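Local structure of nucleoprotein (Human coronavirus NL63, 5EPW) at residues Asn46-Asp51 and Gln115-Thr120; Phe64-Glu69 and Asn106-Lys111. The protein probably packages the positive-strand viral RNA genome into a helical ribonucleocapsid, and this chain is its C-terminal, dimer-forming domain. One frame throughout, in Å; residues are numbered along the deposited sequence.

Both contacts lie in the C-terminal domain of the nucleoprotein and share helix 109-115: interaction 2 brings its start against helix 64-68, whereas interaction 1 ties the region at its end, residues 115-120, to the loop before helix 52-57. Interaction 1 is the deeper of the two, partly buried, and rests chiefly on direct bonds involving backbone atoms. Interaction 2 sits at the surface, with a single direct side-chain bond, two bridging waters and aliphatic contacts. Their centres are about 15 Å apart, yet they meet where Gln-115 CG packs against Leu-67 CD2 at 3.7 Å. Both also touch the second subunit, so each borders the dimer interface.

Interaction 1. Residues Asn46-Asp51 and Gln115-Thr120; sequences NHNMGD and QISAFT
The Phe-119 ring carries the methyl CG2 of Thr-120 over the centre of one face, while Asn-48 CB approaches its edge at CE1 and water 1 lies in the ring plane. Phe-45 adds an edge-to-face partner. In this dimerization domain of the coronavirus nucleocapsid protein, the loop before helix 52-57 is joined to the turn after helix 109-115 by a single beta bridge, Met-49 with Ile-116. Gly-50 N gives a nearly straight bond to Gln-115 O (3.0 Å, 172°), in the carbonyl plane, while Ser-117 N gives a weak, bent bond to Asn-48 O. Glycine suits this position because its backbone angles would press a CB against the preceding carbonyl oxygen. Asn-48 is buried and uses both ends of its amide: ND2 donates to Ser-117 OG at 3.0 Å, within the amide plane, and OD1 accepts from Val-83 N of the second subunit. With CG between the backbone N and carbonyl carbon (chi1 59°), the amide lies between Ser-117 and the second subunit. Water 1 donates to Asn-48 O and Gly-50 O and accepts from Phe-119 N, satisfying three backbone groups at once. Met-49, bent at chi2 and chi3, folds its thioether alongside Ile-116, SD lying 3.8 Å from CG1. Its flexible chain lets CE reach Gln-115 CB as well. Asp-51 is the N-cap of helix 52-57, OD1 accepting from Leu-54 N. Gln-115, bent at chi2, serves the same residue with both ends of its amide: OE1 receives Asp-51 N at 2.8 Å, from above the carbonyl plane. The carboxylate and amide planes stand 81° apart, so Gln-115 NE2, 3.0 Å from Asp-51 OD2, donates in its own plane but meets that oxygen from above the carboxylate.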
ATOM      1  N   ASN B  46      -1.292   4.658 -14.615  1.00 13.37           N
ATOM      2  CA  ASN B  46      -1.832   3.711 -13.587  1.00 12.97           C
ATOM      3  C   ASN B  46      -0.715   3.180 -12.659  1.00 11.74           C
ATOM      4  O   ASN B  46      -1.002   2.427 -11.742  1.00 13.30           O
ATOM      5  CB  ASN B  46      -2.611   2.590 -14.229  1.00 13.12           C
ATOM      6  CG  ASN B  46      -4.020   3.000 -14.648  1.00 14.97           C
ATOM      7  OD1 ASN B  46      -4.904   3.161 -13.767  1.00 16.79           O
ATOM      8  ND2 ASN B  46      -4.195   3.368 -15.915  1.00 13.97           N
ATOM      9  N   HIS B  47       0.525   3.534 -12.940  1.00 12.30           N
ATOM     10  CA  HIS B  47       1.711   3.107 -12.176  1.00 12.03           C
ATOM     11  C   HIS B  47       2.707   4.257 -12.171  1.00 11.62           C
ATOM     12  O   HIS B  47       3.664   4.265 -12.971  1.00 13.23           O
ATOM     13  CB  HIS B  47       2.338   1.806 -12.781  1.00 14.22           C
ATOM     14  CG  HIS B  47       1.358   0.746 -13.105  1.00 13.11           C
ATOM     15  ND1 HIS B  47       0.574   0.741 -14.247  1.00 13.65           N
ATOM     16  CD2 HIS B  47       1.029  -0.368 -12.428  1.00 14.04           C
ATOM     17  CE1 HIS B  47      -0.169  -0.336 -14.261  1.00 15.22           C
ATOM     18  NE2 HIS B  47       0.039  -1.028 -13.155  1.00 14.93           N
ATOM     19  N   ASN B  48       2.373   5.325 -11.445  1.00 11.71           N
ATOM     20  CA  ASN B  48       2.919   6.654 -11.788  1.00 12.71           C
ATOM     21  C   ASN B  48       4.056   7.183 -10.889  1.00 13.63           C
ATOM     22  O   ASN B  48       4.533   8.310 -11.122  1.00 13.47           O
ATOM     23  CB  ASN B  48       1.807   7.721 -11.885  1.00 12.23           C
ATOM     24  CG  ASN B  48       1.034   7.896 -10.661  1.00 11.76           C
ATOM     25  OD1 ASN B  48       0.655   6.944  -9.930  1.00 13.25           O
ATOM     26  ND2 ASN B  48       0.733   9.144 -10.322  1.00 13.27           N
ATOM     27  N   MET B  49       4.414   6.493  -9.795  1.00 12.45           N
ATOM     28  CA  MET B  49       5.403   6.997  -8.907  1.00 12.00           C
ATOM     29  C   MET B  49       6.838   6.624  -9.330  1.00 14.43           C
ATOM     30  O   MET B  49       7.174   5.510  -9.677  1.00 14.06           O
ATOM     31  CB  MET B  49       5.230   6.355  -7.515  1.00 11.99           C
ATOM     32  CG  MET B  49       3.913   6.755  -6.815  1.00 12.36           C
ATOM     33  SD  MET B  49       3.565   8.522  -6.696  1.00 13.83           S
ATOM     34  CE  MET B  49       4.905   8.963  -5.602  1.00 13.92           C
ATOM     35  N   GLY B  50       7.707   7.656  -9.275  1.00 15.28           N
ATOM     36  CA  GLY B  50       9.153   7.454  -9.278  1.00 15.00           C
ATOM     37  C   GLY B  50       9.824   8.048 -10.553  1.00 13.84           C
ATOM     38  O   GLY B  50       9.459   7.767 -11.681  1.00 16.13           O
ATOM     39  N   ASP B  51      10.872   8.797 -10.220  1.00 15.94           N
ATOM     40  CA  ASP B  51      11.742   9.261 -11.265  1.00 17.22           C
ATOM     41  C   ASP B  51      12.715   8.240 -11.800  1.00 19.80           C
ATOM     42  O   ASP B  51      12.696   7.066 -11.396  1.00 17.82           O
ATOM     43  CB  ASP B  51      12.447  10.565 -10.746  1.00 19.14           C
ATOM     44  CG  ASP B  51      13.486  10.350  -9.669  1.00 21.42           C
ATOM     45  OD1 ASP B  51      13.969   9.214  -9.501  1.00 20.00           O
ATOM     46  OD2 ASP B  51      13.822  11.281  -8.884  1.00 23.87           O
ATOM     47  N   GLN B 115       7.837  13.053  -6.831  1.00 16.53           N
ATOM     48  CA  GLN B 115       7.869  11.768  -7.434  1.00 16.30           C
ATOM     49  C   GLN B 115       6.518  11.391  -8.172  1.00 16.10           C
ATOM     50  O   GLN B 115       6.548  10.379  -8.903  1.00 15.29           O
ATOM     51  CB  GLN B 115       8.195  10.643  -6.424  1.00 15.78           C
ATOM     52  CG  GLN B 115       9.570  10.918  -5.813  1.00 18.03           C
ATOM     53  CD  GLN B 115      10.661  10.717  -6.812  1.00 21.17           C
ATOM     54  OE1 GLN B 115      10.716   9.697  -7.555  1.00 20.96           O
ATOM     55  NE2 GLN B 115      11.615  11.703  -6.858  1.00 20.94           N
ATOM     56  N   ILE B 116       5.419  12.082  -7.862  1.00 15.62           N
ATOM     57  CA  ILE B 116       4.121  11.722  -8.432  1.00 15.57           C
ATOM     58  C   ILE B 116       4.165  12.018  -9.900  1.00 16.77           C
ATOM     59  O   ILE B 116       4.370  13.198 -10.305  1.00 17.28           O
ATOM     60  CB  ILE B 116       2.975  12.488  -7.760  1.00 15.48           C
ATOM     61  CG1 ILE B 116       2.869  12.206  -6.334  1.00 15.17           C
ATOM     62  CG2 ILE B 116       1.684  12.175  -8.487  1.00 16.64           C
ATOM     63  CD1 ILE B 116       1.824  12.984  -5.590  1.00 17.10           C
ATOM     64  N   SER B 117       3.966  11.030 -10.744  1.00 14.43           N
ATOM     65  CA  SER B 117       4.056  11.132 -12.170  1.00 15.17           C
ATOM     66  C   SER B 117       5.321  11.833 -12.668  1.00 18.17           C
ATOM     67  O   SER B 117       5.333  12.626 -13.696  1.00 18.17           O
ATOM     68  CB  SER B 117       2.773  11.880 -12.697  1.00 16.59           C
ATOM     69  OG  SER B 117       1.582  11.089 -12.395  1.00 16.88           O
ATOM     70  N   ALA B 118       6.412  11.473 -12.021  1.00 16.12           N
ATOM     71  CA  ALA B 118       7.722  11.952 -12.424  1.00 16.49           C
ATOM     72  C   ALA B 118       8.111  11.608 -13.819  1.00 16.29           C
ATOM     73  O   ALA B 118       8.886  12.365 -14.525  1.00 21.36           O
ATOM     74  CB  ALA B 118       8.743  11.546 -11.421  1.00 15.32           C
ATOM     75  N   PHE B 119       7.632  10.527 -14.405  1.00 16.95           N
ATOM     76  CA  PHE B 119       7.838  10.126 -15.755  1.00 17.64           C
ATOM     77  C   PHE B 119       7.346  11.197 -16.753  1.00 20.60           C
ATOM     78  O   PHE B 119       7.887  11.172 -17.859  1.00 24.32           O
ATOM     79  CB  PHE B 119       7.202   8.762 -16.091  1.00 18.02           C
ATOM     80  CG  PHE B 119       5.710   8.787 -16.284  1.00 18.84           C
ATOM     81  CD1 PHE B 119       4.836   8.720 -15.204  1.00 17.78           C
ATOM     82  CD2 PHE B 119       5.140   8.815 -17.558  1.00 18.84           C
ATOM     83  CE1 PHE B 119       3.410   8.758 -15.398  1.00 17.65           C
ATOM     84  CE2 PHE B 119       3.743   8.786 -17.761  1.00 18.92           C
ATOM     85  CZ  PHE B 119       2.877   8.787 -16.668  1.00 18.44           C
ATOM     86  N   THR B 120       6.460  12.056 -16.364  1.00 18.70           N
ATOM     87  CA  THR B 120       5.946  13.128 -17.307  1.00 22.03           C
ATOM     88  C   THR B 120       6.967  14.271 -17.393  1.00 28.75           C
ATOM     89  O   THR B 120       6.828  15.194 -18.249  1.00 28.95           O
ATOM     90  CB  THR B 120       4.591  13.615 -16.878  1.00 17.28           C
ATOM     91  OG1 THR B 120       4.481  14.207 -15.583  1.00 20.30           O
ATOM     92  CG2 THR B 120       3.565  12.452 -16.885  1.00 20.49           C
TER
HETATM   93  O   HOH W   1       6.919   8.346 -12.554  1.00 16.11           O

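Interaction 2. Residues Phe64-Glu69 and Asn106-Lys111; sequences FPQLAE and NKNLPK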
ATOM      1  N   PHE B  64      14.839   6.884  -1.509  1.00 14.68           N
ATOM      2  CA  PHE B  64      13.709   5.989  -1.082  1.00 13.15           C
ATOM      3  C   PHE B  64      13.363   6.101   0.375  1.00 15.97           C
ATOM      4  O   PHE B  64      12.203   6.166   0.734  1.00 14.45           O
ATOM      5  CB  PHE B  64      13.923   4.512  -1.525  1.00 14.57           C
ATOM      6  CG  PHE B  64      12.695   3.706  -1.307  1.00 13.90           C
ATOM      7  CD1 PHE B  64      11.638   3.793  -2.192  1.00 15.97           C
ATOM      8  CD2 PHE B  64      12.559   2.910  -0.178  1.00 15.27           C
ATOM      9  CE1 PHE B  64      10.476   3.035  -1.935  1.00 16.26           C
ATOM     10  CE2 PHE B  64      11.420   2.236   0.046  1.00 16.45           C
ATOM     11  CZ  PHE B  64      10.401   2.308  -0.841  1.00 15.21           C
ATOM     12  N   PRO B  65      14.376   6.148   1.308  1.00 15.45           N
ATOM     13  CA  PRO B  65      13.936   6.155   2.728  1.00 13.92           C
ATOM     14  C   PRO B  65      13.010   7.356   3.067  1.00 14.31           C
ATOM     15  O   PRO B  65      12.102   7.205   3.920  1.00 14.45           O
ATOM     16  CB  PRO B  65      15.281   6.288   3.490  1.00 14.80           C
ATOM     17  CG  PRO B  65      16.209   5.566   2.527  1.00 14.94           C
ATOM     18  CD  PRO B  65      15.849   5.941   1.145  1.00 15.01           C
ATOM     19  N   GLN B  66      13.236   8.523   2.482  1.00 13.77           N
ATOM     20  CA  GLN B  66      12.372   9.703   2.762  1.00 14.07           C
ATOM     21  C   GLN B  66      10.950   9.395   2.209  1.00 14.56           C
ATOM     22  O   GLN B  66       9.971   9.718   2.883  1.00 14.68           O
ATOM     23  CB  GLN B  66      12.892  11.015   2.180  1.00 14.80           C
ATOM     24  CG  GLN B  66      12.060  12.216   2.511  1.00 15.13           C
ATOM     25  CD  GLN B  66      12.826  13.474   2.382  1.00 15.93           C
ATOM     26  OE1 GLN B  66      13.521  13.651   1.372  1.00 17.59           O
ATOM     27  NE2 GLN B  66      12.540  14.399   3.238  1.00 17.71           N
ATOM     28  N   LEU B  67      10.892   8.748   1.068  1.00 13.80           N
ATOM     29  CA  LEU B  67       9.572   8.412   0.439  1.00 12.52           C
ATOM     30  C   LEU B  67       8.868   7.443   1.323  1.00 13.91           C
ATOM     31  O   LEU B  67       7.597   7.497   1.500  1.00 14.80           O
ATOM     32  CB  LEU B  67       9.801   7.902  -0.967  1.00 13.30           C
ATOM     33  CG  LEU B  67      10.333   8.959  -1.896  1.00 15.96           C
ATOM     34  CD1 LEU B  67      10.930   8.342  -3.084  1.00 15.38           C
ATOM     35  CD2 LEU B  67       9.259   9.928  -2.295  1.00 16.51           C
ATOM     36  N   ALA B  68       9.577   6.451   1.870  1.00 13.10           N
ATOM     37  CA  ALA B  68       8.979   5.457   2.728  1.00 12.68           C
ATOM     38  C   ALA B  68       8.274   5.998   3.959  1.00 14.92           C
ATOM     39  O   ALA B  68       7.414   5.332   4.591  1.00 14.30           O
ATOM     40  CB  ALA B  68       9.978   4.359   3.084  1.00 15.68           C
ATOM     41  N   GLU B  69       8.701   7.193   4.384  1.00 14.22           N
ATOM     42  CA  GLU B  69       8.007   7.791   5.529  1.00 14.87           C
ATOM     43  C   GLU B  69       6.498   8.032   5.272  1.00 14.04           C
ATOM     44  O   GLU B  69       5.714   8.166   6.278  1.00 15.72           O
ATOM     45  CB  GLU B  69       8.631   9.160   5.870  1.00 15.11           C
ATOM     46  CG  GLU B  69      10.072   8.999   6.396  1.00 17.18           C
ATOM     47  CD  GLU B  69      10.186   8.381   7.684  1.00 16.78           C
ATOM     48  OE1 GLU B  69       9.730   8.990   8.651  1.00 23.32           O
ATOM     49  OE2 GLU B  69      10.490   7.190   7.801  1.00 23.95           O
ATOM     50  N   ASN B 106       4.359  18.868   6.682  1.00 24.14           N
ATOM     51  CA  ASN B 106       5.137  17.692   6.810  1.00 21.42           C
ATOM     52  C   ASN B 106       6.343  17.861   5.913  1.00 18.53           C
ATOM     53  O   ASN B 106       6.257  18.128   4.754  1.00 17.70           O
ATOM     54  CB  ASN B 106       4.304  16.466   6.378  1.00 19.55           C
ATOM     55  CG  ASN B 106       5.082  15.183   6.570  1.00 20.75           C
ATOM     56  OD1 ASN B 106       6.106  15.020   5.901  1.00 23.59           O
ATOM     57  ND2 ASN B 106       4.550  14.255   7.325  1.00 20.10           N
ATOM     58  N   LYS B 107       7.538  17.619   6.526  1.00 19.16           N
ATOM     59  CA  LYS B 107       8.748  17.886   5.803  1.00 18.87           C
ATOM     60  C   LYS B 107       9.093  16.875   4.720  1.00 18.35           C
ATOM     61  O   LYS B 107       9.901  17.093   3.905  1.00 18.19           O
ATOM     62  CB  LYS B 107       9.940  17.943   6.805  1.00 21.94           C
ATOM     63  CG  LYS B 107      10.010  19.215   7.658  1.00 23.19           C
ATOM     64  CD  LYS B 107      11.217  19.131   8.655  1.00 29.84           C
ATOM     65  CE  LYS B 107      10.916  19.710  10.020  1.00 32.49           C
ATOM     66  NZ  LYS B 107       9.992  20.847   9.974  1.00 39.15           N
ATOM     67  N   ASN B 108       8.391  15.757   4.743  1.00 17.51           N
ATOM     68  CA  ASN B 108       8.613  14.699   3.760  1.00 17.11           C
ATOM     69  C   ASN B 108       7.662  14.786   2.594  1.00 18.98           C
ATOM     70  O   ASN B 108       7.882  14.146   1.578  1.00 16.79           O
ATOM     71  CB  ASN B 108       8.465  13.378   4.482  1.00 16.05           C
ATOM     72  CG  ASN B 108       9.459  13.212   5.605  1.00 16.61           C
ATOM     73  OD1 ASN B 108      10.663  13.555   5.466  1.00 16.99           O
ATOM     74  ND2 ASN B 108       9.024  12.683   6.715  1.00 16.98           N
ATOM     75  N   LEU B 109       6.668  15.625   2.691  1.00 17.50           N
ATOM     76  CA  LEU B 109       5.638  15.732   1.666  1.00 16.99           C
ATOM     77  C   LEU B 109       6.182  16.273   0.320  1.00 18.51           C
ATOM     78  O   LEU B 109       5.908  15.826  -0.803  1.00 19.32           O
ATOM     79  CB  LEU B 109       4.421  16.551   2.184  1.00 18.52           C
ATOM     80  CG  LEU B 109       3.239  16.763   1.298  1.00 20.46           C
ATOM     81  CD1 LEU B 109       2.570  15.433   0.878  1.00 21.35           C
ATOM     82  CD2 LEU B 109       2.269  17.633   2.050  1.00 23.45           C
ATOM     83  N   PRO B 110       7.057  17.332   0.325  1.00 17.46           N
ATOM     84  CA  PRO B 110       7.489  17.810  -0.956  1.00 17.47           C
ATOM     85  C   PRO B 110       8.265  16.787  -1.826  1.00 17.18           C
ATOM     86  O   PRO B 110       8.093  16.778  -3.031  1.00 20.09           O
ATOM     87  CB  PRO B 110       8.433  18.991  -0.608  1.00 19.67           C
ATOM     88  CG  PRO B 110       7.946  19.386   0.714  1.00 19.56           C
ATOM     89  CD  PRO B 110       7.462  18.205   1.470  1.00 18.33           C
ATOM     90  N   LYS B 111       9.100  15.962  -1.182  1.00 21.22           N
ATOM     91  CA  LYS B 111       9.800  14.887  -1.910  1.00 19.68           C
ATOM     92  C   LYS B 111       8.800  13.893  -2.548  1.00 17.85           C
ATOM     93  O   LYS B 111       9.000  13.475  -3.673  1.00 18.71           O
ATOM     94  CB  LYS B 111      10.648  14.159  -0.900  1.00 20.93           C
ATOM     95  CG  LYS B 111      11.455  12.933  -1.449  1.00 23.62           C
ATOM     96  CD  LYS B 111      12.405  13.337  -2.529  1.00 23.62           C
ATOM     97  CE  LYS B 111      13.362  12.218  -2.968  1.00 24.50           C
ATOM     98  NZ  LYS B 111      14.293  12.765  -4.008  1.00 22.83           N
TER
HETATM   99  O   HOH W   2       8.361  11.380   1.119  1.00 23.45           O
HETATM  100  O   HOH W   3      10.377  11.548   9.212  1.00 22.61           O
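Phe-64 opens helix 64-68 and turns away from helix 109-115, packing on Leu-54 and on Phe-79 of the second subunit. The two helices are brought together within the alphacoronavirus nucleocapsid C-terminal domain, and the 106-111 side begins with a type I turn, Asn-106 to Leu-109, in which Asn-106 OD1 caps Asn-108 N (2.7 Å). Gln-66 points toward the other segment. With CG anti to the backbone N (chi1 -177°) and an extended chain beyond, its amide arrives at Asn-108, where NE2 donates to OD1 at 3.0 Å and 171°. The bond lies in the amide plane of Gln-66 and on a lone pair of OD1, although the two amides are turned 72° from each other. Glutamine suits the place because its long chain carries an amide N-H to OD1. Its other end, OE1, rests beside the methylenes of Lys-111, 3.6 Å from CG. Water 2 links the two backbones, donating to both Gln-66 O and Asn-108 O. Leu-67 follows, packed on Leu-54 of helix 52-57 and on Phe-78 of the second subunit. Its CD2 branch crosses the Lys-111 chain at about a right angle and meets CG at 3.8 Å. Lysine suits this place because its methylenes can pack on the leucine while the ammonium end leads away from 64-69. Glu-69 ends the segment, with Trp-26 NE1 of the second subunit donating to its carbonyl oxygen and Lys-27 of that subunit forming a long, weak ion pair with OE1. Its CB lies 3.6 Å from Asn-108 ND2, and the bend at chi2 turns the carboxylate toward water 3. Water 3 joins their polar ends, donating to Glu-69 OE1 at 2.7 Å and accepting from Asn-108 ND2 at 3.1 Å.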